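Local coordinates for Melibiose/raffinose/stachyose-binding protein MelE (Bacillus subtilis subsp. subtilis str. 168, PDB 4R6H) that binds melibiose, raffinose and stachyose as the solute-binding component of the MelEDC-MsmX ABC transporter that imports these sugars, at residues Glu58-Asp63 with Met330-Asn335; Ala84-Pro89 with Ala312-Ser317; Thr172-Ser177 with Lys240-Asn245; His212-Gln217 with Trp225-Tyr230. All blocks are in the same frame, centred on the assembly; numbering follows the deposited sequence.

Interaction 1: Glu58-Asp63 with Met330-Asn335; sequences EKEHSD and MARPAN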
# COMPACT_ATOMS: atom_id res chain seq x y z
N GLU A 58 3.77 21.70 -19.87
CA GLU A 58 3.67 22.08 -21.29
C GLU A 58 3.82 23.59 -21.48
O GLU A 58 4.38 24.02 -22.50
CB GLU A 58 2.40 21.60 -21.92
CG GLU A 58 2.34 20.08 -22.07
CD GLU A 58 1.03 19.58 -22.61
OE1 GLU A 58 0.09 20.40 -22.74
OE2 GLU A 58 0.91 18.39 -22.87
N LYS A 59 3.38 24.41 -20.51
CA LYS A 59 3.57 25.88 -20.61
C LYS A 59 5.04 26.28 -20.64
O LYS A 59 5.43 27.21 -21.34
CB LYS A 59 2.83 26.64 -19.49
CG LYS A 59 1.33 26.71 -19.69
CD LYS A 59 0.61 26.95 -18.38
CE LYS A 59 -0.69 26.15 -18.24
NZ LYS A 59 -0.88 25.58 -16.86
N GLU A 60 5.86 25.54 -19.90
CA GLU A 60 7.29 25.73 -19.81
C GLU A 60 8.07 25.05 -20.95
O GLU A 60 9.25 25.31 -21.15
CB GLU A 60 7.73 25.17 -18.45
CG GLU A 60 8.86 25.89 -17.80
CD GLU A 60 9.13 25.35 -16.41
OE1 GLU A 60 10.20 24.74 -16.25
OE2 GLU A 60 8.28 25.55 -15.51
N HIS A 61 7.40 24.15 -21.68
CA HIS A 61 8.03 23.35 -22.74
C HIS A 61 7.10 23.31 -23.95
O HIS A 61 6.34 22.37 -24.12
CB HIS A 61 8.32 21.94 -22.26
CG HIS A 61 9.39 21.86 -21.23
ND1 HIS A 61 9.13 21.94 -19.88
CD2 HIS A 61 10.73 21.71 -21.36
CE1 HIS A 61 10.27 21.84 -19.22
NE2 HIS A 61 11.25 21.71 -20.09
N SER A 62 7.19 24.36 -24.77
CA SER A 62 6.32 24.56 -25.91
C SER A 62 6.43 23.50 -27.00
O SER A 62 5.59 23.45 -27.89
CB SER A 62 6.62 25.92 -26.56
OG SER A 62 7.96 25.96 -27.05
N ASP A 63 7.46 22.67 -26.92
CA ASP A 63 7.63 21.59 -27.88
C ASP A 63 7.23 20.21 -27.39
O ASP A 63 7.52 19.22 -28.05
CB ASP A 63 9.09 21.55 -28.36
CG ASP A 63 10.08 21.25 -27.25
OD1 ASP A 63 9.84 21.62 -26.08
OD2 ASP A 63 11.12 20.63 -27.56
N MET A 330 8.15 17.71 -11.56
CA MET A 330 7.26 17.13 -10.55
C MET A 330 7.82 17.23 -9.11
O MET A 330 7.04 17.36 -8.14
CB MET A 330 6.95 15.67 -10.90
CG MET A 330 6.05 15.52 -12.11
SD MET A 330 4.39 16.18 -11.98
CE MET A 330 3.65 15.07 -10.78
N ALA A 331 9.15 17.21 -9.00
CA ALA A 331 9.85 17.25 -7.71
C ALA A 331 9.96 18.65 -7.12
O ALA A 331 10.34 18.79 -5.95
CB ALA A 331 11.24 16.64 -7.85
N ARG A 332 9.69 19.68 -7.89
CA ARG A 332 9.67 21.05 -7.33
C ARG A 332 8.67 21.06 -6.16
O ARG A 332 7.57 20.53 -6.29
CB ARG A 332 9.25 22.06 -8.38
CG ARG A 332 10.22 22.19 -9.53
CD ARG A 332 9.68 23.24 -10.48
NE ARG A 332 10.51 23.31 -11.67
CZ ARG A 332 10.18 23.92 -12.80
NH1 ARG A 332 9.04 24.56 -12.91
NH2 ARG A 332 11.05 23.93 -13.81
N PRO A 333 9.02 21.68 -5.03
CA PRO A 333 8.15 21.53 -3.85
C PRO A 333 6.67 21.90 -4.03
O PRO A 333 5.81 21.18 -3.55
CB PRO A 333 8.80 22.47 -2.82
CG PRO A 333 10.23 22.55 -3.24
CD PRO A 333 10.28 22.38 -4.74
N ALA A 334 6.34 22.97 -4.73
CA ALA A 334 4.95 23.31 -4.89
C ALA A 334 4.22 22.26 -5.68
O ALA A 334 3.08 21.91 -5.35
CB ALA A 334 4.75 24.66 -5.57
N ASN A 335 4.88 21.74 -6.73
CA ASN A 335 4.26 20.67 -7.52
C ASN A 335 4.15 19.35 -6.76
O ASN A 335 3.11 18.66 -6.83
CB ASN A 335 5.03 20.46 -8.82
CG ASN A 335 5.00 21.70 -9.71
OD1 ASN A 335 4.07 22.48 -9.65
ND2 ASN A 335 6.01 21.86 -10.55
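Glu-60, in the last turn of helix 44-60, and Arg-332, at the N-cap position between helix 320-331 and helix 333-343, have their CA atoms 13.5 Å apart, so the backbones stay well separated and two long side chains bridge the distance. They reach for each other from opposite directions and meet end-on. Arg-332 NH2 donates to Glu-60 OE1 at 2.7 Å (N-H...O 164°), and Arg-332 NH1 donates to Glu-60 OE2 at 2.9 Å (169°). Each carboxylate oxygen offers its syn lone pair, and the two flat groups are only 7° from coplanar: this is a bidentate, end-on carboxylate-guanidinium salt bridge. In the solute-binding-protein fold of this family, it ties the end of an early helix to a helix-helix junction some 270 residues further along the chain, on the surface, probably of one lobe. Arg-332 gains its reach from a chain that runs straight from CG to NE, while that of Glu-60 is extended beyond CG. With one N-H directed to each oxygen, the paired bonds oppose rotation of the carboxylate about its CG-CD bond. Below this exposed bridge the same helices pack through apolar side chains, Met-330 lying on Phe-50 and Leu-53. His-61, just past the end of the helix, is tied back to it by a hydrogen bond from ND1 to Phe-57 O and by stacking on the Phe-57 ring.

Interaction 2: Ala84-Pro89 with Ala312-Ser317; sequences AANDLP and AAWKDS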
# COMPACT_ATOMS: atom_id res chain seq x y z
N ALA A 84 8.32 -6.76 -23.03
CA ALA A 84 8.69 -7.83 -24.00
C ALA A 84 9.07 -7.27 -25.37
O ALA A 84 9.95 -7.81 -26.06
CB ALA A 84 7.55 -8.83 -24.13
N ALA A 85 8.41 -6.19 -25.77
CA ALA A 85 8.68 -5.49 -27.03
C ALA A 85 9.90 -4.54 -26.99
O ALA A 85 10.26 -3.95 -28.01
CB ALA A 85 7.46 -4.71 -27.44
N ASN A 86 10.48 -4.36 -25.80
CA ASN A 86 11.46 -3.30 -25.56
C ASN A 86 10.95 -1.96 -26.09
O ASN A 86 11.62 -1.26 -26.85
CB ASN A 86 12.83 -3.70 -26.12
CG ASN A 86 13.78 -4.08 -25.02
OD1 ASN A 86 14.15 -5.25 -24.87
ND2 ASN A 86 14.14 -3.10 -24.19
N ASP A 87 9.72 -1.62 -25.69
CA ASP A 87 8.96 -0.50 -26.20
C ASP A 87 8.15 0.11 -25.06
O ASP A 87 6.92 0.16 -25.08
CB ASP A 87 8.02 -0.92 -27.36
CG ASP A 87 7.30 0.25 -27.99
OD1 ASP A 87 7.91 1.35 -28.06
OD2 ASP A 87 6.12 0.08 -28.40
N LEU A 88 8.90 0.63 -24.10
CA LEU A 88 8.31 1.18 -22.90
C LEU A 88 7.85 2.61 -23.10
O LEU A 88 8.34 3.31 -23.95
CB LEU A 88 9.28 1.11 -21.73
CG LEU A 88 9.45 -0.27 -21.08
CD1 LEU A 88 10.30 -1.21 -21.96
CD2 LEU A 88 10.05 -0.14 -19.70
N PRO A 89 6.90 3.04 -22.28
CA PRO A 89 6.64 4.45 -22.23
C PRO A 89 7.89 5.18 -21.76
O PRO A 89 8.76 4.60 -21.11
CB PRO A 89 5.55 4.56 -21.15
CG PRO A 89 5.08 3.17 -20.89
CD PRO A 89 6.27 2.34 -21.14
N ALA A 312 9.34 6.40 -13.09
CA ALA A 312 10.58 5.80 -13.53
C ALA A 312 10.75 6.14 -15.00
O ALA A 312 9.77 6.19 -15.75
CB ALA A 312 10.53 4.30 -13.35
N ALA A 313 11.98 6.43 -15.42
CA ALA A 313 12.27 6.74 -16.83
C ALA A 313 12.80 5.49 -17.48
O ALA A 313 13.61 4.75 -16.91
CB ALA A 313 13.27 7.88 -16.94
N TRP A 314 12.39 5.27 -18.71
CA TRP A 314 12.97 4.16 -19.46
C TRP A 314 14.39 4.53 -19.90
O TRP A 314 14.57 5.54 -20.57
CB TRP A 314 12.12 3.90 -20.68
CG TRP A 314 12.60 2.76 -21.54
CD1 TRP A 314 13.33 1.67 -21.15
CD2 TRP A 314 12.34 2.61 -22.93
NE1 TRP A 314 13.55 0.84 -22.24
CE2 TRP A 314 12.93 1.38 -23.33
CE3 TRP A 314 11.65 3.36 -23.86
CZ2 TRP A 314 12.89 0.93 -24.67
CZ3 TRP A 314 11.57 2.88 -25.22
CH2 TRP A 314 12.19 1.69 -25.58
N LYS A 315 15.35 3.69 -19.52
CA LYS A 315 16.77 3.96 -19.80
C LYS A 315 17.05 4.12 -21.29
O LYS A 315 17.96 4.86 -21.67
CB LYS A 315 17.66 2.89 -19.18
CG LYS A 315 17.60 1.52 -19.85
CD LYS A 315 18.52 0.52 -19.15
CE LYS A 315 18.46 -0.85 -19.81
NZ LYS A 315 19.22 -0.91 -21.09
N ASP A 316 16.28 3.44 -22.12
CA ASP A 316 16.49 3.49 -23.55
C ASP A 316 15.49 4.39 -24.27
O ASP A 316 15.42 4.37 -25.48
CB ASP A 316 16.57 2.06 -24.10
CG ASP A 316 17.80 1.33 -23.59
OD1 ASP A 316 18.86 1.97 -23.41
OD2 ASP A 316 17.69 0.13 -23.29
N SER A 317 14.77 5.25 -23.54
CA SER A 317 13.88 6.20 -24.19
C SER A 317 14.65 7.17 -25.05
O SER A 317 15.63 7.74 -24.60
CB SER A 317 13.11 7.03 -23.16
OG SER A 317 12.37 8.10 -23.77
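Leu-88 and Trp-314 carry the apolar part of this contact. Leu-88 CB lies over one face of the indole, 3.8 Å from the centroid of the five-membered ring and 19° off its normal, a CH-pi contact. The CD1 methyl of Leu-88 reaches 3.9 Å from Trp-314 NE1, and CD2 touches the CD1 side of the same ring. The indole gets there because its CG is anti to the backbone N (chi1 -180°), extending it from the chain that follows strand 310-313 across the chain of 86-89. The opposite face is covered from within its own segment: the type I turn of Trp-314 to Ser-317, closed by Ser-317 N to Trp-314 O at 3.0 Å, folds back so that Asp-316 C sits over the ring centre.

Polar backbone atoms make the second group. Leu-88 O comes within 3.3 Å of Trp-314 CE3. Asn-86 O lies 3.3 Å from Trp-314 CH2. Pro-89 O approaches Trp-314 CB at 3.5 Å; all are van der Waals contacts with carbon. Replacing Trp-314 by an alanine would probably leave Leu-88 without its flat partner and open a gap between the turn and the 86-89 chain.

Asn-86, with positive phi, closes helix 75-84 in a Schellman motif, and the chain then runs past the indole into strand 91-92. That strand pairs antiparallel with 310-313, Trp-314 bonding to Asp-90 through the backbone, while Pro-89 packs on strand 33-38 and Ala-313 on helix 320-331.

Interaction 3: Thr172-Ser177 with Lys240-Asn245; sequences TIKEKS and KEKLIN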
# COMPACT_ATOMS: atom_id res chain seq x y z
N THR A 172 -12.39 -6.05 24.62
CA THR A 172 -12.92 -4.96 25.48
C THR A 172 -14.08 -4.24 24.83
O THR A 172 -15.11 -3.94 25.45
CB THR A 172 -11.82 -3.94 25.81
OG1 THR A 172 -10.80 -4.59 26.58
CG2 THR A 172 -12.40 -2.73 26.57
N ILE A 173 -13.93 -3.91 23.56
CA ILE A 173 -14.98 -3.23 22.84
C ILE A 173 -16.25 -4.08 22.78
O ILE A 173 -17.37 -3.58 22.97
CB ILE A 173 -14.46 -2.84 21.42
CG1 ILE A 173 -13.39 -1.75 21.53
CG2 ILE A 173 -15.56 -2.37 20.50
CD1 ILE A 173 -12.36 -1.77 20.40
N LYS A 174 -16.10 -5.39 22.52
CA LYS A 174 -17.23 -6.25 22.45
C LYS A 174 -17.94 -6.27 23.81
O LYS A 174 -19.17 -6.14 23.84
CB LYS A 174 -16.84 -7.66 21.99
CG LYS A 174 -18.05 -8.59 22.01
CD LYS A 174 -17.74 -10.00 21.55
CE LYS A 174 -17.31 -10.92 22.68
NZ LYS A 174 -17.30 -12.38 22.30
N GLU A 175 -17.17 -6.43 24.88
CA GLU A 175 -17.71 -6.54 26.28
C GLU A 175 -18.44 -5.24 26.65
O GLU A 175 -19.64 -5.21 27.00
CB GLU A 175 -16.55 -6.85 27.25
CG GLU A 175 -16.13 -8.33 27.30
CD GLU A 175 -14.64 -8.66 27.63
OE1 GLU A 175 -13.82 -7.82 28.10
OE2 GLU A 175 -14.27 -9.85 27.42
N LYS A 176 -17.74 -4.13 26.49
CA LYS A 176 -18.24 -2.84 26.99
C LYS A 176 -19.33 -2.24 26.11
O LYS A 176 -20.21 -1.52 26.61
CB LYS A 176 -17.10 -1.85 27.24
CG LYS A 176 -16.03 -2.32 28.22
CD LYS A 176 -16.22 -1.83 29.65
CE LYS A 176 -14.91 -1.93 30.43
NZ LYS A 176 -13.81 -1.13 29.81
N SER A 177 -19.33 -2.52 24.80
CA SER A 177 -20.34 -1.98 23.92
C SER A 177 -21.59 -2.86 23.88
O SER A 177 -22.57 -2.50 23.26
CB SER A 177 -19.81 -1.79 22.50
OG SER A 177 -19.79 -3.00 21.78
N LYS A 240 -14.84 -16.37 15.49
CA LYS A 240 -15.58 -17.16 16.47
C LYS A 240 -15.99 -16.34 17.69
O LYS A 240 -17.10 -16.54 18.23
CB LYS A 240 -14.76 -18.35 16.92
CG LYS A 240 -15.65 -19.46 17.50
CD LYS A 240 -14.85 -20.69 17.86
CE LYS A 240 -15.71 -21.73 18.59
NZ LYS A 240 -14.86 -22.63 19.44
N GLU A 241 -15.11 -15.43 18.11
CA GLU A 241 -15.30 -14.61 19.30
C GLU A 241 -16.09 -13.34 19.05
O GLU A 241 -16.22 -12.51 19.96
CB GLU A 241 -13.97 -14.27 19.88
CG GLU A 241 -13.20 -15.51 20.33
CD GLU A 241 -11.79 -15.24 20.72
OE1 GLU A 241 -11.51 -14.12 21.20
OE2 GLU A 241 -10.91 -16.12 20.55
N LYS A 242 -16.61 -13.21 17.85
CA LYS A 242 -17.45 -12.09 17.43
C LYS A 242 -16.70 -10.77 17.56
O LYS A 242 -17.28 -9.75 17.97
CB LYS A 242 -18.79 -12.07 18.19
CG LYS A 242 -19.57 -13.38 18.02
CD LYS A 242 -19.37 -14.30 19.23
CE LYS A 242 -19.94 -15.69 19.01
NZ LYS A 242 -21.40 -15.67 18.70
N LEU A 243 -15.42 -10.80 17.19
CA LEU A 243 -14.60 -9.55 17.22
C LEU A 243 -14.58 -8.88 15.86
O LEU A 243 -14.14 -7.75 15.74
CB LEU A 243 -13.21 -9.86 17.63
CG LEU A 243 -13.11 -10.65 18.95
CD1 LEU A 243 -11.67 -10.95 19.32
CD2 LEU A 243 -13.85 -9.91 20.05
N ILE A 244 -15.02 -9.60 14.83
CA ILE A 244 -15.28 -9.02 13.52
C ILE A 244 -16.79 -8.96 13.29
O ILE A 244 -17.59 -9.52 14.08
CB ILE A 244 -14.47 -9.72 12.38
CG1 ILE A 244 -14.82 -11.21 12.28
CG2 ILE A 244 -12.97 -9.53 12.60
CD1 ILE A 244 -14.36 -11.84 10.98
N ASN A 245 -17.21 -8.23 12.27
CA ASN A 245 -18.59 -8.16 11.95
C ASN A 245 -19.18 -9.53 11.56
O ASN A 245 -18.59 -10.29 10.80
CB ASN A 245 -18.90 -7.12 10.87
CG ASN A 245 -17.92 -7.10 9.70
OD1 ASN A 245 -16.71 -7.14 9.90
ND2 ASN A 245 -18.44 -6.95 8.50
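Lys-174 NZ donates to Glu-241 O at 2.6 Å, a short charged bond from the side of helix 163-177 to a backbone carbonyl just past helix 229-240. The ammonium comes from above the carbonyl plane, 37° out of it, with a C=O...N angle of 138°, so it does not lie on a lone pair. Behind it the methylene chain does the packing: Lys-174 CD runs 3.6 Å from Lys-242 O and 4.2 Å from the CD2 methyl of Leu-243. The lysine leaves its helix with CG anti to the backbone N and turns about its CG-CD bond (chi3 90°), which swings NZ onto the carbonyl.

What presents that carbonyl is a Schellman motif. Lys-242, with positive phi, is its C-prime residue, and the backbone N atoms of Lys-242 and Leu-243 bond back into the last turn of helix 229-240. Leu-243 then tucks against Leu-170 and Arg-171, joining the loop after helix 229-240 to the side of helix 163-177. The carboxylate of Glu-241 stays apart, its OE1 6.1 Å from Lys-174 NZ, so within this contact the lysine's charge is met by a carbonyl at the helix C-terminus, where the helix dipole would probably favour a cation.

Interaction 4: His212-Gln217 with Trp225-Tyr230; sequences HNEKKQ and WSKFTY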
# COMPACT_ATOMS: atom_id res chain seq x y z
N HIS A 212 13.34 -13.73 14.20
CA HIS A 212 12.14 -14.46 13.81
C HIS A 212 11.69 -14.03 12.45
O HIS A 212 10.58 -13.51 12.27
CB HIS A 212 11.02 -14.28 14.87
CG HIS A 212 11.45 -14.67 16.25
ND1 HIS A 212 11.75 -13.75 17.23
CD2 HIS A 212 11.73 -15.88 16.78
CE1 HIS A 212 12.16 -14.37 18.31
NE2 HIS A 212 12.14 -15.67 18.07
N ASN A 213 12.57 -14.20 11.47
CA ASN A 213 12.20 -13.93 10.13
C ASN A 213 12.63 -14.99 9.15
O ASN A 213 13.45 -15.88 9.44
CB ASN A 213 12.70 -12.57 9.71
CG ASN A 213 14.14 -12.57 9.30
OD1 ASN A 213 14.48 -12.84 8.13
ND2 ASN A 213 14.99 -12.25 10.23
N GLU A 214 11.98 -14.91 8.01
CA GLU A 214 12.05 -15.91 6.98
C GLU A 214 12.31 -15.31 5.61
O GLU A 214 11.94 -15.90 4.63
CB GLU A 214 10.75 -16.69 6.97
CG GLU A 214 10.44 -17.39 8.29
CD GLU A 214 11.29 -18.61 8.46
OE1 GLU A 214 11.46 -19.32 7.45
OE2 GLU A 214 11.76 -18.86 9.59
N LYS A 215 12.92 -14.13 5.58
CA LYS A 215 13.21 -13.44 4.30
C LYS A 215 13.91 -14.34 3.29
O LYS A 215 13.50 -14.48 2.14
CB LYS A 215 14.08 -12.20 4.54
CG LYS A 215 13.41 -11.05 5.29
CD LYS A 215 14.46 -9.94 5.54
CE LYS A 215 13.96 -8.78 6.38
NZ LYS A 215 15.00 -7.74 6.58
N LYS A 216 14.99 -14.97 3.73
CA LYS A 216 15.78 -15.78 2.81
C LYS A 216 15.01 -16.98 2.28
O LYS A 216 15.06 -17.28 1.07
CB LYS A 216 17.06 -16.27 3.50
CG LYS A 216 17.99 -15.15 3.87
CD LYS A 216 19.33 -15.70 4.36
CE LYS A 216 20.14 -14.68 5.17
NZ LYS A 216 21.46 -15.28 5.55
N GLN A 217 14.24 -17.63 3.15
CA GLN A 217 13.47 -18.81 2.78
C GLN A 217 12.28 -18.49 1.87
O GLN A 217 11.95 -19.24 0.97
CB GLN A 217 12.95 -19.53 4.03
CG GLN A 217 14.07 -20.00 4.98
CD GLN A 217 14.49 -18.99 6.03
OE1 GLN A 217 14.40 -17.78 5.86
NE2 GLN A 217 14.97 -19.51 7.15
N TRP A 225 5.08 -23.08 5.00
CA TRP A 225 3.81 -22.38 5.19
C TRP A 225 3.15 -22.69 6.52
O TRP A 225 2.22 -22.01 6.93
CB TRP A 225 2.89 -22.59 3.97
CG TRP A 225 3.38 -21.72 2.85
CD1 TRP A 225 4.36 -22.01 1.94
CD2 TRP A 225 2.99 -20.36 2.59
NE1 TRP A 225 4.57 -20.92 1.11
CE2 TRP A 225 3.74 -19.90 1.49
CE3 TRP A 225 2.05 -19.51 3.17
CZ2 TRP A 225 3.59 -18.61 0.97
CZ3 TRP A 225 1.89 -18.23 2.66
CH2 TRP A 225 2.67 -17.79 1.58
N SER A 226 3.63 -23.72 7.22
CA SER A 226 3.20 -23.93 8.59
C SER A 226 3.45 -22.70 9.48
O SER A 226 2.72 -22.48 10.47
CB SER A 226 3.90 -25.17 9.18
OG SER A 226 5.29 -24.97 9.27
N LYS A 227 4.42 -21.85 9.11
CA LYS A 227 4.72 -20.64 9.86
C LYS A 227 3.69 -19.52 9.62
O LYS A 227 3.65 -18.54 10.36
CB LYS A 227 6.13 -20.15 9.51
CG LYS A 227 7.21 -21.13 9.96
CD LYS A 227 8.62 -20.70 9.62
CE LYS A 227 9.62 -21.47 10.48
NZ LYS A 227 10.65 -22.12 9.63
N PHE A 228 2.88 -19.67 8.60
CA PHE A 228 1.88 -18.68 8.23
C PHE A 228 0.56 -18.98 8.95
O PHE A 228 -0.33 -18.12 8.99
CB PHE A 228 1.64 -18.72 6.72
CG PHE A 228 1.11 -17.43 6.12
CD1 PHE A 228 1.99 -16.43 5.81
CD2 PHE A 228 -0.25 -17.26 5.83
CE1 PHE A 228 1.55 -15.26 5.23
CE2 PHE A 228 -0.69 -16.07 5.25
CZ PHE A 228 0.21 -15.09 4.96
N THR A 229 0.37 -20.20 9.48
CA THR A 229 -0.92 -20.60 10.01
C THR A 229 -1.45 -19.71 11.12
O THR A 229 -2.68 -19.52 11.26
CB THR A 229 -0.84 -22.08 10.52
OG1 THR A 229 -0.32 -22.90 9.46
CG2 THR A 229 -2.15 -22.61 10.98
N TYR A 230 -0.50 -19.19 11.87
CA TYR A 230 -0.84 -18.21 12.92
C TYR A 230 -1.84 -17.14 12.48
O TYR A 230 -2.82 -16.86 13.18
CB TYR A 230 0.44 -17.55 13.43
CG TYR A 230 0.23 -16.44 14.42
CD1 TYR A 230 0.04 -16.70 15.75
CD2 TYR A 230 0.28 -15.10 14.02
CE1 TYR A 230 -0.11 -15.67 16.68
CE2 TYR A 230 0.11 -14.08 14.96
CZ TYR A 230 -0.07 -14.36 16.26
OH TYR A 230 -0.25 -13.32 17.14
O HOH W 1 10.83 -21.55 6.67
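Lys-227 NZ is held by two partners: it donates to a water at 3.0 Å and weakly to Glu-214 OE2 at 3.4 Å, a loose salt bridge on the surface. It spans the connection between helix 215-220 and helix 229-240 of the solute-binding fold: Glu-214 is the N-cap residue of helix 215-220, and Lys-227 lies in the helical turns leading into helix 229-240. The two side chains cross at about a right angle. Glu-214 is folded by its second torsion (chi2 -75°), which brings the carboxylate across the end of the lysine chain, and Lys-227 CD rests 3.6 Å from Glu-214 CD. The same water lies beside Glu-214 OE1, though too closely for that bond to be more than doubtful. A glutamine in place of Glu-214 would probably leave the ammonium of Lys-227 without its charge partner and held mainly by water.

Beneath the salt bridge the packing is apolar: Trp-225 and Phe-228 point into the protein against Leu-408 of helix 401-420, with Trp-225 CZ3 3.6 Å above one face of the Phe-228 ring. In 212-217 Asn-213 shapes the helix start through an Asx turn, its OD1 accepting in plane, on a lone pair, from Lys-215 N at 3.3 Å.

Overall arrangement
The four contacts fall into two pairs, consistent with the two lobes of a solute-binding protein, here in an open conformation. Interactions 1 and 2 lie on one side of the chain's centre, their centres about 22 Å apart; strand 310-313 of interaction 2 is followed by helix 320-331 of interaction 1. Interactions 3 and 4, with centres about 29 Å apart, are joined by helix 229-240, whose early turns lie at interaction 4 and whose last residue lies in interaction 3. Between the pairs the centres are about 36 to 52 Å apart, and no two contacts touch. In this fold sugars bind between the lobes, so these contacts probably lie within the lobes, away from that cleft.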